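Local coordinates for ripening-associated protein (Musa acuminata, PDB 4PIT), which is a jacalin-type lectin that binds mannose-containing glycans, here crystallised as an engineered variant with dimannose, at residues G39-F44 against T50-Y55; G90-S95 against K130-I135. The protein carries 1 engineered substitution. All blocks are in the same frame, centred on the assembly; numbering follows the deposited sequence.

Contact 1 (39-44 with 50-55) is a beta hairpin whose strand 49-56 is the edge of one four-stranded antiparallel sheet of the jacalin fold. Contact 2 (90-95 with 130-135) comes later in the chain and joins two other sheets, through strands 86-96 and 134-140, across the buried interior. Their centres lie 14 Å apart, yet they touch: Gly39 CA lies 4.2 Å from Leu132 CB, and Leu132 also packs on Val40. All three sheets of the beta prism thus meet around one leucine. The loop turns Leu132 to the interior while its sequence neighbours face the sugar: Asp133 lines one glycan pocket and Phe131 both.

Contact 1. Residues G39-F44 against T50-Y55; sequences GVDVTF and TETRHY
His54 turns CG anti to its backbone N (chi1 -179°) while Asp41 sets its CG beside its own N (chi1 -77°), and the two side chains meet across a non-hydrogen-bonded antiparallel pair. His54 ND1 donates to Asp41 OD1 at 2.6 Å; the oxygen lies in the ring plane, although the carboxylate is turned 79° from it. This short bond would probably raise the histidine's affinity for a proton. His54 NE2 is bonded in turn to Gly57 O, so both ring nitrogens are engaged and the ring's rotation is fixed. On the same face Thr43 and Thr52 join hydroxyls, OG1 to OG1 at 2.7 Å, either being a possible donor. Separately, the methyls Thr43 CG2 and Thr50 CG2 meet at 3.6 Å.

The opposite face carries Phe44, whose ring lies alongside Glu51, its CZ 3.6 Å from Glu51 CD. Arg53 NE approaches the ring edge at 3.6 Å from Phe44 CZ, with the guanidinium nearly perpendicular to the ring, and donates to Glu51 OE2 at 2.8 Å from above the carboxylate plane. That salt bridge ties together alternate residues of one strand.

Paired backbone bonds at Val40-Tyr55, Val42-Arg53 and Phe44-Glu51 establish the antiparallel hairpin register. The hairpin forms the edge of one of the three sheets of the jacalin-type beta prism: strand 49-56 is outermost, strand 37-46 bonds on its other side to strand 25-33, and Met20 packs against Val42, Phe44 and Tyr55.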
# COMPACT_ATOMS: atom_id res chain seq x y z
N GLY B 39 19.61 6.60 1.33
CA GLY B 39 19.57 5.61 2.37
C GLY B 39 18.76 6.10 3.53
O GLY B 39 18.20 7.20 3.49
N VAL B 40 18.63 5.25 4.55
CA VAL B 40 17.83 5.61 5.73
C VAL B 40 18.46 5.03 6.99
O VAL B 40 18.84 3.86 6.98
CB VAL B 40 16.35 5.10 5.61
CG1 VAL B 40 15.50 5.57 6.78
CG2 VAL B 40 15.69 5.51 4.31
N ASP B 41 18.47 5.82 8.11
CA ASP B 41 18.85 5.33 9.42
C ASP B 41 17.55 5.10 10.15
O ASP B 41 16.71 6.00 10.16
CB ASP B 41 19.69 6.31 10.24
CG ASP B 41 21.14 6.44 9.88
OD1 ASP B 41 21.65 5.59 9.12
OD2 ASP B 41 21.79 7.36 10.41
N VAL B 42 17.35 3.94 10.75
CA VAL B 42 16.18 3.72 11.57
C VAL B 42 16.68 3.55 12.97
O VAL B 42 17.55 2.70 13.21
CB VAL B 42 15.30 2.52 11.14
CG1 VAL B 42 14.08 2.35 12.03
CG2 VAL B 42 14.90 2.61 9.64
N THR B 43 16.17 4.38 13.90
CA THR B 43 16.56 4.29 15.31
C THR B 43 15.38 3.77 16.08
O THR B 43 14.26 4.27 15.91
CB THR B 43 17.08 5.65 15.84
OG1 THR B 43 18.21 6.07 15.05
CG2 THR B 43 17.53 5.57 17.32
N PHE B 44 15.63 2.76 16.92
CA PHE B 44 14.55 2.14 17.65
C PHE B 44 14.99 1.75 19.04
O PHE B 44 16.20 1.71 19.32
CB PHE B 44 14.06 0.89 16.89
CG PHE B 44 15.14 -0.15 16.67
CD1 PHE B 44 15.42 -1.10 17.65
CD2 PHE B 44 15.87 -0.18 15.48
CE1 PHE B 44 16.44 -2.05 17.46
CE2 PHE B 44 16.86 -1.15 15.29
CZ PHE B 44 17.12 -2.08 16.27
N THR B 50 18.76 1.47 22.88
CA THR B 50 18.58 2.23 21.65
C THR B 50 19.61 1.75 20.63
O THR B 50 20.79 1.62 20.96
CB THR B 50 18.69 3.73 21.91
OG1 THR B 50 17.74 4.09 22.91
CG2 THR B 50 18.38 4.57 20.66
N GLU B 51 19.16 1.48 19.39
CA GLU B 51 20.03 1.02 18.31
C GLU B 51 19.67 1.77 17.06
O GLU B 51 18.50 2.11 16.86
CB GLU B 51 19.86 -0.50 18.11
CG GLU B 51 20.80 -1.15 17.10
CD GLU B 51 20.62 -2.64 16.89
OE1 GLU B 51 20.32 -3.34 17.89
OE2 GLU B 51 20.83 -3.12 15.75
N THR B 52 20.63 1.94 16.17
CA THR B 52 20.40 2.55 14.85
C THR B 52 20.91 1.61 13.79
O THR B 52 22.03 1.11 13.90
CB THR B 52 21.10 3.93 14.73
OG1 THR B 52 20.55 4.83 15.71
CG2 THR B 52 20.97 4.55 13.32
N ARG B 53 20.07 1.34 12.77
CA ARG B 53 20.51 0.55 11.62
C ARG B 53 20.49 1.45 10.42
O ARG B 53 19.49 2.16 10.23
CB ARG B 53 19.61 -0.68 11.41
CG ARG B 53 19.76 -1.66 12.57
CD ARG B 53 18.94 -2.91 12.41
NE ARG B 53 19.02 -3.71 13.63
CZ ARG B 53 18.42 -4.89 13.79
NH1 ARG B 53 18.52 -5.54 14.95
NH2 ARG B 53 17.69 -5.40 12.81
N HIS B 54 21.53 1.36 9.57
CA HIS B 54 21.64 2.12 8.34
C HIS B 54 21.42 1.20 7.15
O HIS B 54 22.04 0.14 7.07
CB HIS B 54 23.05 2.78 8.19
CG HIS B 54 23.16 3.58 6.92
ND1 HIS B 54 22.61 4.85 6.83
CD2 HIS B 54 23.68 3.24 5.71
CE1 HIS B 54 22.82 5.26 5.58
NE2 HIS B 54 23.50 4.34 4.88
N TYR B 55 20.58 1.64 6.21
CA TYR B 55 20.31 0.90 4.98
C TYR B 55 20.56 1.80 3.79
O TYR B 55 20.23 2.98 3.85
CB TYR B 55 18.87 0.39 4.95
CG TYR B 55 18.49 -0.39 6.19
CD1 TYR B 55 19.10 -1.61 6.48
CD2 TYR B 55 17.53 0.10 7.07
CE1 TYR B 55 18.72 -2.35 7.62
CE2 TYR B 55 17.14 -0.63 8.19
CZ TYR B 55 17.74 -1.84 8.47
OH TYR B 55 17.28 -2.53 9.58

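Contact 2. Residues G90-S95 against K130-I135; sequences GKLGFS and KFLDAI. With MAN (alpha-D-mannopyranose), chain F.
Leu92 of strand 86-96 meets Leu132 and Ile135, and Phe94 meets Ile135, inside the beta prism of a jacalin-like lectin, where two sheets face each other with no hydrogen bond across the contact. The 130-135 segment begins as a glycan-binding loop. Lys130 gives its backbone N to mannose O5 at 3.1 Å, and its CG lies over the centre of the Phe131 ring. Phe131 donates N to mannose O6 at 2.9 Å with an N-H...O angle of 165°, while its ring meets Tyr83 edge-to-face and also touches mannose of the second glycan pocket.

Leu132 points inward instead, its CD2 4.3 Å from Leu92 CD2, and rests on Val37 and Val40 of the third sheet. Asp133 turns back to the sugar: OD1 accepts from mannose O6 at 2.7 Å and OD2 from mannose O4 at 2.6 Å, so both carboxylate oxygens bind hydroxyls of the sugar and O6 is held by two protein bonds. Asp133 and Ala134 both face Arg127 in a classic beta bulge.

Ile135 ends the segment in the interior, crossing Leu92 at about a right angle. With CG1 anti to the backbone N (chi1 -166°), its CD1 reaches Leu92 CD2 at 4.1 Å and meets the edge of the Phe94 ring, 4.3 Å from CZ.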
# COMPACT_ATOMS: atom_id res chain seq x y z
N GLY B 90 13.24 7.44 -5.82
CA GLY B 90 13.62 8.80 -6.21
C GLY B 90 13.17 9.85 -5.20
O GLY B 90 13.80 10.91 -5.06
N LYS B 91 12.04 9.56 -4.52
CA LYS B 91 11.44 10.41 -3.49
C LYS B 91 10.82 9.53 -2.44
O LYS B 91 10.26 8.49 -2.79
CB LYS B 91 10.35 11.33 -4.09
CG LYS B 91 10.82 12.26 -5.17
CD LYS B 91 9.77 13.28 -5.51
CE LYS B 91 10.30 14.17 -6.59
NZ LYS B 91 9.27 15.17 -7.02
N LEU B 92 10.85 9.98 -1.19
CA LEU B 92 10.23 9.23 -0.08
C LEU B 92 9.76 10.19 0.99
O LEU B 92 10.52 11.03 1.47
CB LEU B 92 11.23 8.22 0.50
CG LEU B 92 10.75 7.36 1.70
CD1 LEU B 92 9.65 6.41 1.26
CD2 LEU B 92 11.90 6.54 2.25
N GLY B 93 8.53 10.00 1.41
CA GLY B 93 8.00 10.77 2.51
C GLY B 93 7.14 9.93 3.42
O GLY B 93 6.81 8.78 3.10
N PHE B 94 6.76 10.53 4.57
CA PHE B 94 5.91 9.85 5.55
C PHE B 94 4.94 10.80 6.16
O PHE B 94 5.23 12.00 6.27
CB PHE B 94 6.77 9.29 6.71
CG PHE B 94 7.65 8.12 6.34
CD1 PHE B 94 8.94 8.32 5.86
CD2 PHE B 94 7.18 6.82 6.47
CE1 PHE B 94 9.75 7.22 5.51
CE2 PHE B 94 7.99 5.72 6.12
CZ PHE B 94 9.27 5.94 5.64
N SER B 95 3.82 10.26 6.65
CA SER B 95 2.83 10.98 7.43
C SER B 95 2.77 10.40 8.81
O SER B 95 2.86 9.19 8.97
CB SER B 95 1.43 10.84 6.80
OG SER B 95 1.43 11.19 5.43
N LYS B 130 24.02 1.30 -3.29
CA LYS B 130 24.54 2.66 -3.25
C LYS B 130 23.42 3.64 -2.85
O LYS B 130 23.68 4.67 -2.22
CB LYS B 130 25.11 3.03 -4.62
CG LYS B 130 25.80 4.39 -4.62
CD LYS B 130 26.42 4.68 -6.01
CE LYS B 130 26.89 6.12 -6.09
NZ LYS B 130 28.06 6.36 -5.20
N PHE B 131 22.18 3.33 -3.28
CA PHE B 131 21.00 4.13 -2.95
C PHE B 131 19.99 3.21 -2.26
O PHE B 131 20.25 2.02 -2.02
CB PHE B 131 20.41 4.78 -4.22
CG PHE B 131 21.45 5.51 -5.05
CD1 PHE B 131 22.13 6.61 -4.54
CD2 PHE B 131 21.75 5.09 -6.35
CE1 PHE B 131 23.12 7.27 -5.29
CE2 PHE B 131 22.71 5.78 -7.13
CZ PHE B 131 23.39 6.86 -6.58
N LEU B 132 18.82 3.77 -1.92
CA LEU B 132 17.78 2.97 -1.32
C LEU B 132 16.94 2.37 -2.45
O LEU B 132 16.02 3.02 -2.96
CB LEU B 132 16.94 3.80 -0.35
CG LEU B 132 16.04 2.98 0.57
CD1 LEU B 132 16.83 2.00 1.44
CD2 LEU B 132 15.25 3.92 1.45
N ASP B 133 17.26 1.12 -2.82
CA ASP B 133 16.56 0.44 -3.91
C ASP B 133 15.09 0.26 -3.66
O ASP B 133 14.29 0.44 -4.58
CB ASP B 133 17.17 -0.94 -4.16
CG ASP B 133 18.61 -0.85 -4.62
OD1 ASP B 133 19.48 -0.47 -3.78
OD2 ASP B 133 18.87 -1.07 -5.83
N ALA B 134 14.72 -0.12 -2.41
CA ALA B 134 13.30 -0.40 -2.16
C ALA B 134 12.99 -0.29 -0.69
O ALA B 134 13.87 -0.45 0.16
CB ALA B 134 12.95 -1.80 -2.66
N ILE B 135 11.72 -0.05 -0.39
CA ILE B 135 11.26 0.01 1.01
C ILE B 135 9.86 -0.56 1.11
O ILE B 135 9.02 -0.35 0.24
CB ILE B 135 11.36 1.46 1.57
CG1 ILE B 135 11.22 1.43 3.12
CG2 ILE B 135 10.35 2.40 0.90
CD1 ILE B 135 11.62 2.81 3.83
C1 MAN F . 24.83 -0.01 -6.83
C2 MAN F . 24.71 -1.48 -6.47
C3 MAN F . 23.40 -2.06 -7.01
C4 MAN F . 22.22 -1.22 -6.52
C5 MAN F . 22.44 0.25 -6.85
C6 MAN F . 21.37 1.16 -6.28
O2 MAN F . 24.74 -1.59 -5.05
O3 MAN F . 23.25 -3.42 -6.62
O4 MAN F . 21.03 -1.65 -7.18
O5 MAN F . 23.70 0.71 -6.32
O6 MAN F . 21.37 1.09 -4.85